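Cytosol aminopeptidase (Staphylococcus aureus subsp. aureus, PDB 3KZW) probably removes amino-terminal residues from peptides as a metal-dependent leucyl aminopeptidase of the cytosol aminopeptidase family, assembled from six chains. Local coordinates at residues I37-I42 against R94-G99; S76-I81 against L112-H117. All coordinates share one frame; numbering follows the deposited sequence.

Contact 1 (I37-I42 against R94-G99); sequences INTLII and RLITVG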
# COMPACT_ATOMS: atom_id res chain seq x y z
N ILE A 37 10.51 3.17 -63.33
CA ILE A 37 9.73 2.60 -62.24
C ILE A 37 9.53 1.09 -62.44
O ILE A 37 9.02 0.66 -63.47
CB ILE A 37 8.36 3.31 -62.11
CG1 ILE A 37 8.55 4.82 -61.96
CG2 ILE A 37 7.55 2.74 -60.95
CD1 ILE A 37 7.31 5.65 -62.26
N ASN A 38 9.95 0.32 -61.44
CA ASN A 38 9.83 -1.14 -61.50
C ASN A 38 9.18 -1.76 -60.25
O ASN A 38 9.47 -2.90 -59.89
CB ASN A 38 11.20 -1.78 -61.79
CG ASN A 38 12.23 -1.52 -60.69
OD1 ASN A 38 12.11 -0.57 -59.92
ND2 ASN A 38 13.25 -2.37 -60.63
N THR A 39 8.30 -0.99 -59.62
CA THR A 39 7.57 -1.44 -58.43
C THR A 39 6.06 -1.30 -58.66
O THR A 39 5.60 -0.30 -59.21
CB THR A 39 8.02 -0.66 -57.17
OG1 THR A 39 9.45 -0.56 -57.14
CG2 THR A 39 7.54 -1.34 -55.90
N LEU A 40 5.31 -2.31 -58.22
CA LEU A 40 3.89 -2.42 -58.51
C LEU A 40 3.08 -2.81 -57.27
O LEU A 40 3.45 -3.75 -56.56
CB LEU A 40 3.69 -3.46 -59.60
CG LEU A 40 2.32 -3.64 -60.24
CD1 LEU A 40 2.02 -2.49 -61.17
CD2 LEU A 40 2.26 -4.96 -60.99
N ILE A 41 1.99 -2.09 -57.01
CA ILE A 41 1.12 -2.37 -55.86
C ILE A 41 -0.28 -2.79 -56.30
O ILE A 41 -0.96 -2.06 -57.03
CB ILE A 41 1.02 -1.17 -54.89
CG1 ILE A 41 2.41 -0.72 -54.41
CG2 ILE A 41 0.13 -1.52 -53.69
CD1 ILE A 41 2.44 0.67 -53.80
N ILE A 42 -0.71 -3.97 -55.84
CA ILE A 42 -2.04 -4.50 -56.13
C ILE A 42 -2.71 -5.00 -54.85
O ILE A 42 -2.06 -5.64 -54.02
CB ILE A 42 -1.98 -5.67 -57.15
CG1 ILE A 42 -1.23 -5.24 -58.42
CG2 ILE A 42 -3.39 -6.17 -57.49
CD1 ILE A 42 -0.98 -6.37 -59.41
N ARG A 94 8.91 -5.56 -58.98
CA ARG A 94 8.70 -5.86 -57.58
C ARG A 94 7.21 -5.68 -57.29
O ARG A 94 6.71 -4.56 -57.30
CB ARG A 94 9.54 -4.94 -56.69
CG ARG A 94 9.48 -5.27 -55.21
CD ARG A 94 10.19 -4.22 -54.37
NE ARG A 94 10.15 -4.55 -52.95
CZ ARG A 94 10.70 -3.82 -51.99
NH1 ARG A 94 11.35 -2.69 -52.27
NH2 ARG A 94 10.60 -4.21 -50.73
N LEU A 95 6.52 -6.79 -57.06
CA LEU A 95 5.09 -6.75 -56.76
C LEU A 95 4.85 -6.67 -55.26
O LEU A 95 5.37 -7.48 -54.49
CB LEU A 95 4.38 -7.97 -57.36
CG LEU A 95 2.87 -8.11 -57.14
CD1 LEU A 95 2.11 -6.91 -57.67
CD2 LEU A 95 2.36 -9.39 -57.78
N ILE A 96 4.05 -5.69 -54.85
CA ILE A 96 3.64 -5.53 -53.46
C ILE A 96 2.14 -5.76 -53.33
O ILE A 96 1.33 -5.06 -53.94
CB ILE A 96 4.05 -4.16 -52.88
CG1 ILE A 96 5.57 -4.00 -52.91
CG2 ILE A 96 3.52 -3.99 -51.45
CD1 ILE A 96 6.06 -2.58 -52.72
N THR A 97 1.79 -6.76 -52.53
CA THR A 97 0.41 -7.20 -52.36
C THR A 97 -0.07 -6.90 -50.94
O THR A 97 0.63 -7.17 -49.97
CB THR A 97 0.29 -8.70 -52.69
OG1 THR A 97 0.05 -8.86 -54.09
CG2 THR A 97 -0.84 -9.38 -51.91
N VAL A 98 -1.26 -6.31 -50.84
CA VAL A 98 -1.95 -6.16 -49.56
C VAL A 98 -3.32 -6.84 -49.61
O VAL A 98 -4.09 -6.60 -50.54
CB VAL A 98 -2.04 -4.67 -49.10
CG1 VAL A 98 -2.76 -3.81 -50.13
CG2 VAL A 98 -2.68 -4.55 -47.73
N GLY A 99 -3.59 -7.69 -48.64
CA GLY A 99 -4.85 -8.43 -48.57
C GLY A 99 -6.05 -7.55 -48.28
O GLY A 99 -5.96 -6.59 -47.51
O HOH W 1 11.32 -1.30 -55.18
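Two neighbouring parallel strands of the six-stranded mixed sheet in the N-terminal part of the chain meet here, Thr-39 to Ile-42 pairing with Arg-94 to Thr-97. Arg-94 N donates to Asn-38 O at 2.9 Å, and Arg-94 O receives Leu-40 N. Leu-40 O then takes Ile-96 N at 2.7 Å, nearly in line with its carbonyl bond (C=O...N angle 174°), and Ile-96 O takes Ile-42 N. The series ends in a weak bond from Val-98 N to Ile-42 O.

On one face Thr-39, Ile-41, Arg-94 and Ile-96 project together. The methyl CG2 of Thr-39 meets Ile-96 CD1 at 3.7 Å, while Ile-41 lies alongside Ile-96 with CG1 against CB. Thr-39 OG1 sits beside its own backbone N (chi1 -45°), from where it reaches a water 2.8 Å away. That water accepts a hydrogen bond from Arg-94 NH1 in the guanidinium plane, and NH2 of the same extended arginine forms a salt bridge with Glu-125. Ile-41 and Ile-96 both pack on Ile-122 of helix 108-124, which covers this face.

Leu-40, Leu-95 and Ile-42 share the other face. Leu-95 CD1 is their meeting point: Leu-40 CD2 approaches it to 3.9 Å and Ile-42 CD1 to 3.6 Å, Leu-40 and Ile-42 both crossing the Leu-95 side chain at a slant. Strands 129-133 and 81-88 flank the pair, so it lies inside the sheet, and its buried, largely aliphatic faces are those of an internal parallel pair of an alpha/beta sheet.

Contact 2 (S76-I81 against L112-H117); sequences SKVGKI and LKIWGH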
# COMPACT_ATOMS: atom_id res chain seq x y z
N SER A 76 -4.86 -13.07 -49.31
CA SER A 76 -5.95 -12.10 -49.18
C SER A 76 -6.23 -11.64 -47.75
O SER A 76 -7.06 -10.76 -47.54
CB SER A 76 -7.22 -12.68 -49.79
OG SER A 76 -7.64 -13.84 -49.10
N LYS A 77 -5.53 -12.22 -46.77
CA LYS A 77 -5.74 -11.87 -45.37
C LYS A 77 -5.68 -10.35 -45.18
O LYS A 77 -4.72 -9.71 -45.60
CB LYS A 77 -4.73 -12.58 -44.47
CG LYS A 77 -5.09 -12.61 -42.99
CD LYS A 77 -4.03 -13.34 -42.18
CE LYS A 77 -4.37 -13.38 -40.69
NZ LYS A 77 -4.27 -12.03 -40.04
N VAL A 78 -6.72 -9.79 -44.56
CA VAL A 78 -6.88 -8.34 -44.42
C VAL A 78 -5.64 -7.65 -43.86
O VAL A 78 -5.23 -7.90 -42.72
CB VAL A 78 -8.12 -7.98 -43.54
CG1 VAL A 78 -8.30 -6.47 -43.45
CG2 VAL A 78 -9.38 -8.63 -44.10
N GLY A 79 -5.05 -6.78 -44.67
CA GLY A 79 -3.93 -5.95 -44.26
C GLY A 79 -2.57 -6.62 -44.24
O GLY A 79 -1.59 -6.02 -43.79
N LYS A 80 -2.50 -7.86 -44.72
CA LYS A 80 -1.22 -8.59 -44.77
C LYS A 80 -0.45 -8.28 -46.04
O LYS A 80 -1.01 -8.28 -47.14
CB LYS A 80 -1.44 -10.10 -44.63
CG LYS A 80 -0.16 -10.88 -44.39
CD LYS A 80 -0.43 -12.35 -44.14
CE LYS A 80 0.87 -13.13 -43.97
NZ LYS A 80 0.67 -14.60 -44.14
N ILE A 81 0.85 -8.01 -45.88
CA ILE A 81 1.71 -7.64 -46.99
C ILE A 81 2.44 -8.86 -47.55
O ILE A 81 3.07 -9.62 -46.81
CB ILE A 81 2.73 -6.54 -46.58
CG1 ILE A 81 2.03 -5.32 -45.96
CG2 ILE A 81 3.61 -6.12 -47.76
CD1 ILE A 81 1.10 -4.56 -46.90
N LEU A 112 -8.84 1.03 -43.22
CA LEU A 112 -7.78 1.69 -42.46
C LEU A 112 -6.59 0.75 -42.21
O LEU A 112 -5.44 1.17 -42.25
CB LEU A 112 -8.31 2.22 -41.12
CG LEU A 112 -9.31 3.38 -41.13
CD1 LEU A 112 -9.77 3.67 -39.72
CD2 LEU A 112 -8.73 4.63 -41.77
N LYS A 113 -6.90 -0.52 -41.97
CA LYS A 113 -5.89 -1.55 -41.77
C LYS A 113 -5.14 -1.85 -43.07
O LYS A 113 -3.93 -2.06 -43.06
CB LYS A 113 -6.54 -2.82 -41.21
CG LYS A 113 -5.55 -3.83 -40.64
CD LYS A 113 -6.25 -5.08 -40.12
CE LYS A 113 -6.89 -4.86 -38.75
NZ LYS A 113 -7.63 -6.07 -38.28
N ILE A 114 -5.88 -1.85 -44.19
CA ILE A 114 -5.31 -2.12 -45.51
C ILE A 114 -4.33 -1.01 -45.93
O ILE A 114 -3.17 -1.30 -46.21
CB ILE A 114 -6.41 -2.31 -46.59
CG1 ILE A 114 -7.16 -3.63 -46.37
CG2 ILE A 114 -5.82 -2.29 -48.00
CD1 ILE A 114 -8.55 -3.67 -46.98
N TRP A 115 -4.81 0.23 -45.97
CA TRP A 115 -3.98 1.37 -46.35
C TRP A 115 -2.87 1.62 -45.33
O TRP A 115 -1.74 1.97 -45.70
CB TRP A 115 -4.82 2.64 -46.53
CG TRP A 115 -5.75 2.61 -47.70
CD1 TRP A 115 -7.12 2.67 -47.66
CD2 TRP A 115 -5.39 2.53 -49.09
NE1 TRP A 115 -7.63 2.63 -48.94
CE2 TRP A 115 -6.60 2.54 -49.83
CE3 TRP A 115 -4.18 2.45 -49.78
CZ2 TRP A 115 -6.62 2.47 -51.23
CZ3 TRP A 115 -4.20 2.38 -51.17
CH2 TRP A 115 -5.41 2.39 -51.88
N GLY A 116 -3.20 1.43 -44.05
CA GLY A 116 -2.25 1.62 -42.96
C GLY A 116 -1.01 0.76 -43.07
O GLY A 116 0.10 1.28 -43.11
N HIS A 117 -1.21 -0.55 -43.14
CA HIS A 117 -0.10 -1.49 -43.26
C HIS A 117 0.69 -1.32 -44.56
O HIS A 117 1.91 -1.50 -44.58
CB HIS A 117 -0.57 -2.94 -43.11
CG HIS A 117 -0.93 -3.32 -41.71
ND1 HIS A 117 -1.75 -4.39 -41.43
CD2 HIS A 117 -0.61 -2.77 -40.52
CE1 HIS A 117 -1.91 -4.49 -40.12
NE2 HIS A 117 -1.23 -3.52 -39.55
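His-117, on helix 108-124, reaches across to the turn at Gly-79 and donates from ND1 to the backbone oxygen Gly-79 O over 2.9 Å. The bond is bent, with an N-H...O angle of 138°, and the acceptor lies near the ring edge but somewhat out of the ring plane. The imidazole is brought there by a first torsion of -73°, which sets CG beside the backbone N and anti to the carbonyl carbon. The carbonyl can only accept, so the bond requires the proton on ND1.

Gly-79 belongs to a type II beta turn from Lys-77 to Lys-80, closed by Lys-80 N donating to Lys-77 O, and its positive phi suits the third position of such a turn. With no side chain between them, the CA of Gly-79 comes to 4.1 Å from Lys-113 O of the helix backbone.

Val-78 presents CG1 to two helix residues: to Lys-113 CD, the side chains crossing at about a right angle, and to Ile-114 CG1, each at 4.2 Å. Lys-113 leaves the helix with CG anti to the backbone N and turns about its CG-CD bond (chi3 -79°), laying aliphatic carbon near the valine and Val-78 O. Ile-114 also brings CG1 to Gly-79 N. Farther along, Ile-81 directs CD1 at the helix backbone, 3.9 Å from His-117 O.

Ile-81 and Ile-114 both touch Val-98 of strand 91-101. Across the helix, Trp-115 stacks on Phe-137 and packs against helix 144-157, so helix 108-124 sits between that helix and the turn leading into strand 81-88.

Contacts 1 and 2 belong to the same alpha/beta region, within the N-terminal part of the chain, with centres about 13 Å apart. Their segments alternate in sequence: 37-42, then 76-81, 94-99 and 112-117. Strand 91-101 joins them: it pairs with strand 39-45 in contact 1, and its Val-98 and Gly-99 meet the turn and helix of contact 2. Gly-99 O and Gly-79 N, and Gly-99 N and Lys-80 O, are probable hydrogen-bonded pairs at 3.0 Å each. The helix thus packs on the sheet and, at the end of strand 91-101, on the turn that leads into strand 81-88, the edge strand antiparallel to 91-101.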